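Local coordinates for protein thiamine phosphate pyrophosphorylase (PDB 3CEU) that probably makes thiamine phosphate in thiamine diphosphate biosynthesis, as a TIM-barrel member of the thiamine monophosphate synthase family, at residues R44-I49 with F69-I74; A21-G26 with R55-H60. All coordinates share one frame; numbering follows the deposited sequence.

Interaction 1: residues R44-I49 with F69-I74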
loop_
_atom_site.group_PDB
_atom_site.type_symbol
_atom_site.label_atom_id
_atom_site.label_comp_id
_atom_site.label_asym_id
_atom_site.label_seq_id
_atom_site.Cartn_x
_atom_site.Cartn_y
_atom_site.Cartn_z
ATOM N N ARG A 44 -15.233 12.922 0.084
ATOM C CA ARG A 44 -15.125 13.705 1.317
ATOM C C ARG A 44 -13.722 13.601 1.901
ATOM O O ARG A 44 -13.097 14.606 2.235
ATOM C CB ARG A 44 -16.178 13.229 2.333
ATOM C CG ARG A 44 -17.604 13.261 1.758
ATOM C CD ARG A 44 -18.697 12.734 2.698
ATOM N NE ARG A 44 -19.100 13.695 3.727
ATOM C CZ ARG A 44 -18.444 13.901 4.865
ATOM N NH1 ARG A 44 -17.342 13.210 5.133
ATOM N NH2 ARG A 44 -18.893 14.795 5.736
ATOM N N LEU A 45 -13.223 12.378 1.997
ATOM C CA LEU A 45 -11.894 12.150 2.530
ATOM C C LEU A 45 -10.848 12.814 1.635
ATOM O O LEU A 45 -10.000 13.563 2.118
ATOM C CB LEU A 45 -11.635 10.645 2.642
ATOM C CG LEU A 45 -10.488 10.175 3.537
ATOM C CD1 LEU A 45 -10.514 8.658 3.668
ATOM C CD2 LEU A 45 -9.177 10.629 2.966
ATOM N N LEU A 46 -10.906 12.556 0.333
ATOM C CA LEU A 46 -9.931 13.146 -0.584
ATOM C C LEU A 46 -9.917 14.677 -0.530
ATOM O O LEU A 46 -8.865 15.293 -0.663
ATOM C CB LEU A 46 -10.193 12.671 -2.022
ATOM C CG LEU A 46 -10.138 11.156 -2.237
ATOM C CD1 LEU A 46 -10.823 10.783 -3.544
ATOM C CD2 LEU A 46 -8.696 10.686 -2.207
ATOM N N THR A 47 -11.079 15.287 -0.326
ATOM C CA THR A 47 -11.163 16.745 -0.259
ATOM C C THR A 47 -10.437 17.318 0.961
ATOM O O THR A 47 -9.857 18.394 0.886
ATOM C CB THR A 47 -12.630 17.237 -0.210
ATOM O OG1 THR A 47 -13.359 16.693 -1.315
ATOM C CG2 THR A 47 -12.678 18.752 -0.281
ATOM N N LEU A 48 -10.483 16.599 2.081
ATOM C CA LEU A 48 -9.833 17.032 3.319
ATOM C C LEU A 48 -8.327 16.896 3.281
ATOM O O LEU A 48 -7.615 17.628 3.971
ATOM C CB LEU A 48 -10.347 16.226 4.503
ATOM C CG LEU A 48 -11.612 16.738 5.184
ATOM C CD1 LEU A 48 -12.610 17.200 4.139
ATOM C CD2 LEU A 48 -12.200 15.619 6.052
ATOM N N ILE A 49 -7.835 15.945 2.499
ATOM C CA ILE A 49 -6.404 15.762 2.406
ATOM C C ILE A 49 -5.824 16.689 1.354
ATOM O O ILE A 49 -6.315 16.754 0.229
ATOM C CB ILE A 49 -6.037 14.297 2.079
ATOM C CG1 ILE A 49 -6.973 13.754 1.003
ATOM C CG2 ILE A 49 -6.121 13.448 3.343
ATOM C CD1 ILE A 49 -6.831 12.258 0.769
ATOM N N PHE A 69 -9.841 13.641 -8.712
ATOM C CA PHE A 69 -9.019 14.226 -7.652
ATOM C C PHE A 69 -7.518 14.207 -7.888
ATOM O O PHE A 69 -6.731 14.442 -6.967
ATOM C CB PHE A 69 -9.325 13.546 -6.321
ATOM C CG PHE A 69 -10.683 13.860 -5.794
ATOM C CD1 PHE A 69 -11.805 13.216 -6.303
ATOM C CD2 PHE A 69 -10.848 14.845 -4.817
ATOM C CE1 PHE A 69 -13.086 13.547 -5.850
ATOM C CE2 PHE A 69 -12.116 15.189 -4.353
ATOM C CZ PHE A 69 -13.245 14.536 -4.874
ATOM N N ASN A 70 -7.136 13.943 -9.134
ATOM C CA ASN A 70 -5.739 13.883 -9.558
ATOM C C ASN A 70 -4.940 12.839 -8.782
ATOM O O ASN A 70 -3.793 13.076 -8.388
ATOM C CB ASN A 70 -5.069 15.251 -9.424
ATOM C CG ASN A 70 -3.706 15.284 -10.084
ATOM O OD1 ASN A 70 -3.577 14.938 -11.261
ATOM N ND2 ASN A 70 -2.684 15.704 -9.339
ATOM N N LEU A 71 -5.562 11.685 -8.564
ATOM C CA LEU A 71 -4.916 10.601 -7.848
ATOM C C LEU A 71 -3.768 10.057 -8.693
ATOM O O LEU A 71 -3.640 10.374 -9.880
ATOM C CB LEU A 71 -5.917 9.481 -7.550
ATOM C CG LEU A 71 -7.212 9.872 -6.828
ATOM C CD1 LEU A 71 -8.056 8.624 -6.628
ATOM C CD2 LEU A 71 -6.902 10.530 -5.496
HETATM N N MSE A 72 -2.936 9.238 -8.066
HETATM C CA MSE A 72 -1.793 8.639 -8.732
HETATM C C MSE A 72 -2.217 7.635 -9.801
HETATM O O MSE A 72 -1.730 7.680 -10.934
HETATM C CB MSE A 72 -0.907 7.950 -7.695
HETATM C CG MSE A 72 0.405 7.417 -8.240
HETATM SE SE MSE A 72 1.625 6.815 -6.833
HETATM C CE MSE A 72 1.602 4.911 -7.197
ATOM N N GLY A 73 -3.124 6.733 -9.430
ATOM C CA GLY A 73 -3.603 5.714 -10.349
ATOM C C GLY A 73 -4.616 4.777 -9.696
ATOM O O GLY A 73 -5.220 5.112 -8.679
ATOM N N ILE A 74 -4.789 3.591 -10.270
ATOM C CA ILE A 74 -5.746 2.631 -9.758
ATOM C C ILE A 74 -5.140 1.250 -9.503
ATOM O O ILE A 74 -4.099 0.887 -10.073
ATOM C CB ILE A 74 -6.905 2.462 -10.739
ATOM C CG1 ILE A 74 -6.382 1.853 -12.042
ATOM C CG2 ILE A 74 -7.550 3.811 -11.015
ATOM C CD1 ILE A 74 -7.453 1.433 -13.013
#
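The Phe69 ring meets the last turn of helix 39-48 with one face and one edge. Over the face lies Leu46: its CD1 stands 4.0 Å from the centroid of the Phe69 ring and 22° off the ring normal, a CH-pi contact displaced toward the rim. Leu46 CB covers a second part of the same face, 3.6 Å from Phe69 CD2. Leu46 CD1 thus lies by Phe69 CD1 and CG, Leu46 CB by Phe69 CD2 and CE2. At the edge, near the ring plane, sits Thr47 OG1, 3.6 Å from Phe69 CE2. The hydrogen bond of this hydroxyl goes to the carbonyl O of Glu43, one turn back in its own helix, and its approach to the ring edge is a plain contact.

Two torsions place the Leu46 branches. Chi1 (-59°) sets CG anti to the carbonyl carbon, and chi2 (162°) then directs CD1 to the ring and CD2 to Leu71 CD2, 3.7 Å from Leu46 CD2. The leucine side chains cross at about a right angle, meeting methyl to methyl.

His54, outside both segments, ties the two backbones together: its ND1 is hydrogen-bonded to Phe69 O and its NE2 to Leu46 O and Ile49 O. Since carbonyl oxygens can only accept, this would be consistent with an imidazole carrying both protons. Leu46 also touches Leu32, and Leu71 touches Thr59, which brings strands 29-32 and 57-59 of the barrel into the same packing.

The 191 Å² buried between the segments, through essentially apolar side-chain contacts, points to cohesion by dispersion, probably with water excluded around the buried leucine pair; the Thr47 side is more open. His54 supplies a polar link from the end of helix 39-48 to the residue just after helix 65-68, with Leu46 and Phe69 packed beside it.

Interaction 2: residues A21-G26 with R55-H60; sequences ALFEEG and RRIVTH
Phe23, in the C-terminal turn of an outer helix of the TIM barrel (15-24), packs on Arg56 and Ile57 at the start of strand 57-59. Its ring carries the whole helix side of the contact. Ile57 CG1 lies at the ring edge, near the plane, 3.6 Å from Phe23 CZ, and Ile57 CD1 is 4.0 Å from Phe23 CE2; the two side chains cross at about a right angle. Arg56 approaches obliquely with its CB, 3.5 Å from Phe23 CE1. CB alone comes close; the arginine chain, bent at chi2 (-88°), leads away from the ring. The Phe23 ring also stacks with that of Tyr53. With an alanine here, Ile57 CG1 and Arg56 CB would probably face a gap and Tyr53 would lose its stacking partner.

Just after Phe23 in the chain the helix ends in a Schellman motif, with Gly26 N bonded to Phe23 O at 2.7 Å and Leu27 N to Leu22 O; Gly26, at positive phi, is its C-prime residue. Phe23 and Ile57 both touch Leu30 of strand 29-32, the barrel neighbour of strand 57-59, while Leu22 on the same helix turn packs against Ile191 and Phe194 of helix 188-201.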
loop_
_atom_site.group_PDB
_atom_site.type_symbol
_atom_site.label_atom_id
_atom_site.label_comp_id
_atom_site.label_asym_id
_atom_site.label_seq_id
_atom_site.Cartn_x
_atom_site.Cartn_y
_atom_site.Cartn_z
ATOM N N ALA A 21 -1.106 13.493 8.323
ATOM C CA ALA A 21 0.027 13.425 9.235
ATOM C C ALA A 21 1.056 12.398 8.747
ATOM O O ALA A 21 2.265 12.590 8.912
ATOM C CB ALA A 21 -0.469 13.061 10.646
ATOM N N LEU A 22 0.570 11.308 8.156
ATOM C CA LEU A 22 1.445 10.262 7.634
ATOM C C LEU A 22 2.140 10.764 6.357
ATOM O O LEU A 22 3.313 10.466 6.118
ATOM C CB LEU A 22 0.639 8.975 7.348
ATOM C CG LEU A 22 -0.007 8.282 8.567
ATOM C CD1 LEU A 22 -1.093 7.302 8.139
ATOM C CD2 LEU A 22 1.065 7.562 9.358
ATOM N N PHE A 23 1.431 11.520 5.530
ATOM C CA PHE A 23 2.076 12.042 4.331
ATOM C C PHE A 23 3.189 12.996 4.778
ATOM O O PHE A 23 4.325 12.901 4.313
ATOM C CB PHE A 23 1.067 12.764 3.428
ATOM C CG PHE A 23 0.316 11.840 2.499
ATOM C CD1 PHE A 23 1.004 10.993 1.637
ATOM C CD2 PHE A 23 -1.072 11.830 2.471
ATOM C CE1 PHE A 23 0.323 10.154 0.760
ATOM C CE2 PHE A 23 -1.764 10.991 1.595
ATOM C CZ PHE A 23 -1.062 10.155 0.740
ATOM N N GLU A 24 2.863 13.892 5.705
ATOM C CA GLU A 24 3.825 14.854 6.234
ATOM C C GLU A 24 5.104 14.189 6.768
ATOM O O GLU A 24 6.159 14.822 6.825
ATOM C CB GLU A 24 3.163 15.691 7.338
ATOM C CG GLU A 24 2.209 16.766 6.806
ATOM C CD GLU A 24 1.365 17.411 7.895
ATOM O OE1 GLU A 24 1.918 17.729 8.975
ATOM O OE2 GLU A 24 0.147 17.613 7.666
ATOM N N GLU A 25 5.007 12.915 7.152
ATOM C CA GLU A 25 6.160 12.180 7.661
ATOM C C GLU A 25 6.820 11.352 6.561
ATOM O O GLU A 25 7.575 10.411 6.832
ATOM C CB GLU A 25 5.754 11.277 8.824
ATOM C CG GLU A 25 5.238 12.031 10.042
ATOM C CD GLU A 25 6.280 12.969 10.650
ATOM O OE1 GLU A 25 5.905 13.786 11.515
ATOM O OE2 GLU A 25 7.475 12.885 10.284
ATOM N N GLY A 26 6.513 11.699 5.314
ATOM C CA GLY A 26 7.118 11.018 4.184
ATOM C C GLY A 26 6.477 9.750 3.654
ATOM O O GLY A 26 7.165 8.949 3.023
ATOM N N ARG A 55 -1.254 12.848 -5.743
ATOM C CA ARG A 55 -0.525 11.980 -6.667
ATOM C C ARG A 55 0.268 10.897 -5.939
ATOM O O ARG A 55 1.166 10.288 -6.517
ATOM C CB ARG A 55 0.432 12.782 -7.552
ATOM C CG ARG A 55 1.735 13.192 -6.883
ATOM C CD ARG A 55 1.622 14.598 -6.345
ATOM N NE ARG A 55 2.827 15.374 -6.614
ATOM C CZ ARG A 55 2.834 16.698 -6.742
ATOM N NH1 ARG A 55 1.700 17.384 -6.628
ATOM N NH2 ARG A 55 3.972 17.337 -6.990
ATOM N N ARG A 56 -0.067 10.665 -4.672
ATOM C CA ARG A 56 0.601 9.648 -3.858
ATOM C C ARG A 56 -0.437 8.611 -3.415
ATOM O O ARG A 56 -0.125 7.689 -2.663
ATOM C CB ARG A 56 1.215 10.291 -2.614
ATOM C CG ARG A 56 2.337 11.283 -2.874
ATOM C CD ARG A 56 3.678 10.585 -2.932
ATOM N NE ARG A 56 4.791 11.516 -2.812
ATOM C CZ ARG A 56 6.068 11.165 -2.925
ATOM N NH1 ARG A 56 6.386 9.896 -3.157
ATOM N NH2 ARG A 56 7.026 12.081 -2.821
ATOM N N ILE A 57 -1.669 8.779 -3.890
ATOM C CA ILE A 57 -2.781 7.895 -3.549
ATOM C C ILE A 57 -3.274 7.038 -4.730
ATOM O O ILE A 57 -3.449 7.541 -5.836
ATOM C CB ILE A 57 -3.978 8.732 -3.016
ATOM C CG1 ILE A 57 -3.542 9.522 -1.780
ATOM C CG2 ILE A 57 -5.163 7.824 -2.695
ATOM C CD1 ILE A 57 -4.578 10.515 -1.277
ATOM N N VAL A 58 -3.482 5.748 -4.478
ATOM C CA VAL A 58 -3.990 4.817 -5.479
ATOM C C VAL A 58 -5.315 4.340 -4.917
ATOM O O VAL A 58 -5.401 4.031 -3.724
ATOM C CB VAL A 58 -3.061 3.596 -5.656
ATOM C CG1 VAL A 58 -3.628 2.663 -6.722
ATOM C CG2 VAL A 58 -1.652 4.040 -6.039
ATOM N N THR A 59 -6.353 4.289 -5.749
ATOM C CA THR A 59 -7.673 3.862 -5.257
ATOM C C THR A 59 -8.121 2.506 -5.786
ATOM O O THR A 59 -7.890 2.175 -6.949
ATOM C CB THR A 59 -8.771 4.892 -5.614
ATOM O OG1 THR A 59 -10.040 4.403 -5.170
ATOM C CG2 THR A 59 -8.825 5.146 -7.110
ATOM N N HIS A 60 -8.766 1.728 -4.925
ATOM C CA HIS A 60 -9.250 0.415 -5.306
ATOM C C HIS A 60 -10.721 0.452 -5.712
ATOM O O HIS A 60 -11.279 -0.545 -6.163
ATOM C CB HIS A 60 -9.076 -0.590 -4.158
ATOM C CG HIS A 60 -7.649 -0.859 -3.796
ATOM N ND1 HIS A 60 -7.213 -2.092 -3.356
ATOM C CD2 HIS A 60 -6.562 -0.051 -3.788
ATOM C CE1 HIS A 60 -5.919 -2.030 -3.095
ATOM N NE2 HIS A 60 -5.500 -0.802 -3.347
#

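From the N terminus, helix 15-24 comes first with segment 21-26, then helix 39-48 with 44-49, strand 57-59 with 55-60, and finally 69-74 running into strand 73-75. Interaction 2 closes a loop of 28 intervening residues and interaction 1 one of 19. Their segments alternate along the chain, so the loops cross, neither nesting in the other. Their centres are 9 Å apart, and they join in the sheet: Met72 N lies 2.8 Å from Ile57 O and Gly73 O 3.2 Å from Thr59 N, both probable hydrogen bonds between neighbouring strands. Interaction 2 ties helix 15-24 to the start of strand 57-59, and interaction 1 ties helix 39-48 to the loop leading into the neighbouring strand 73-75.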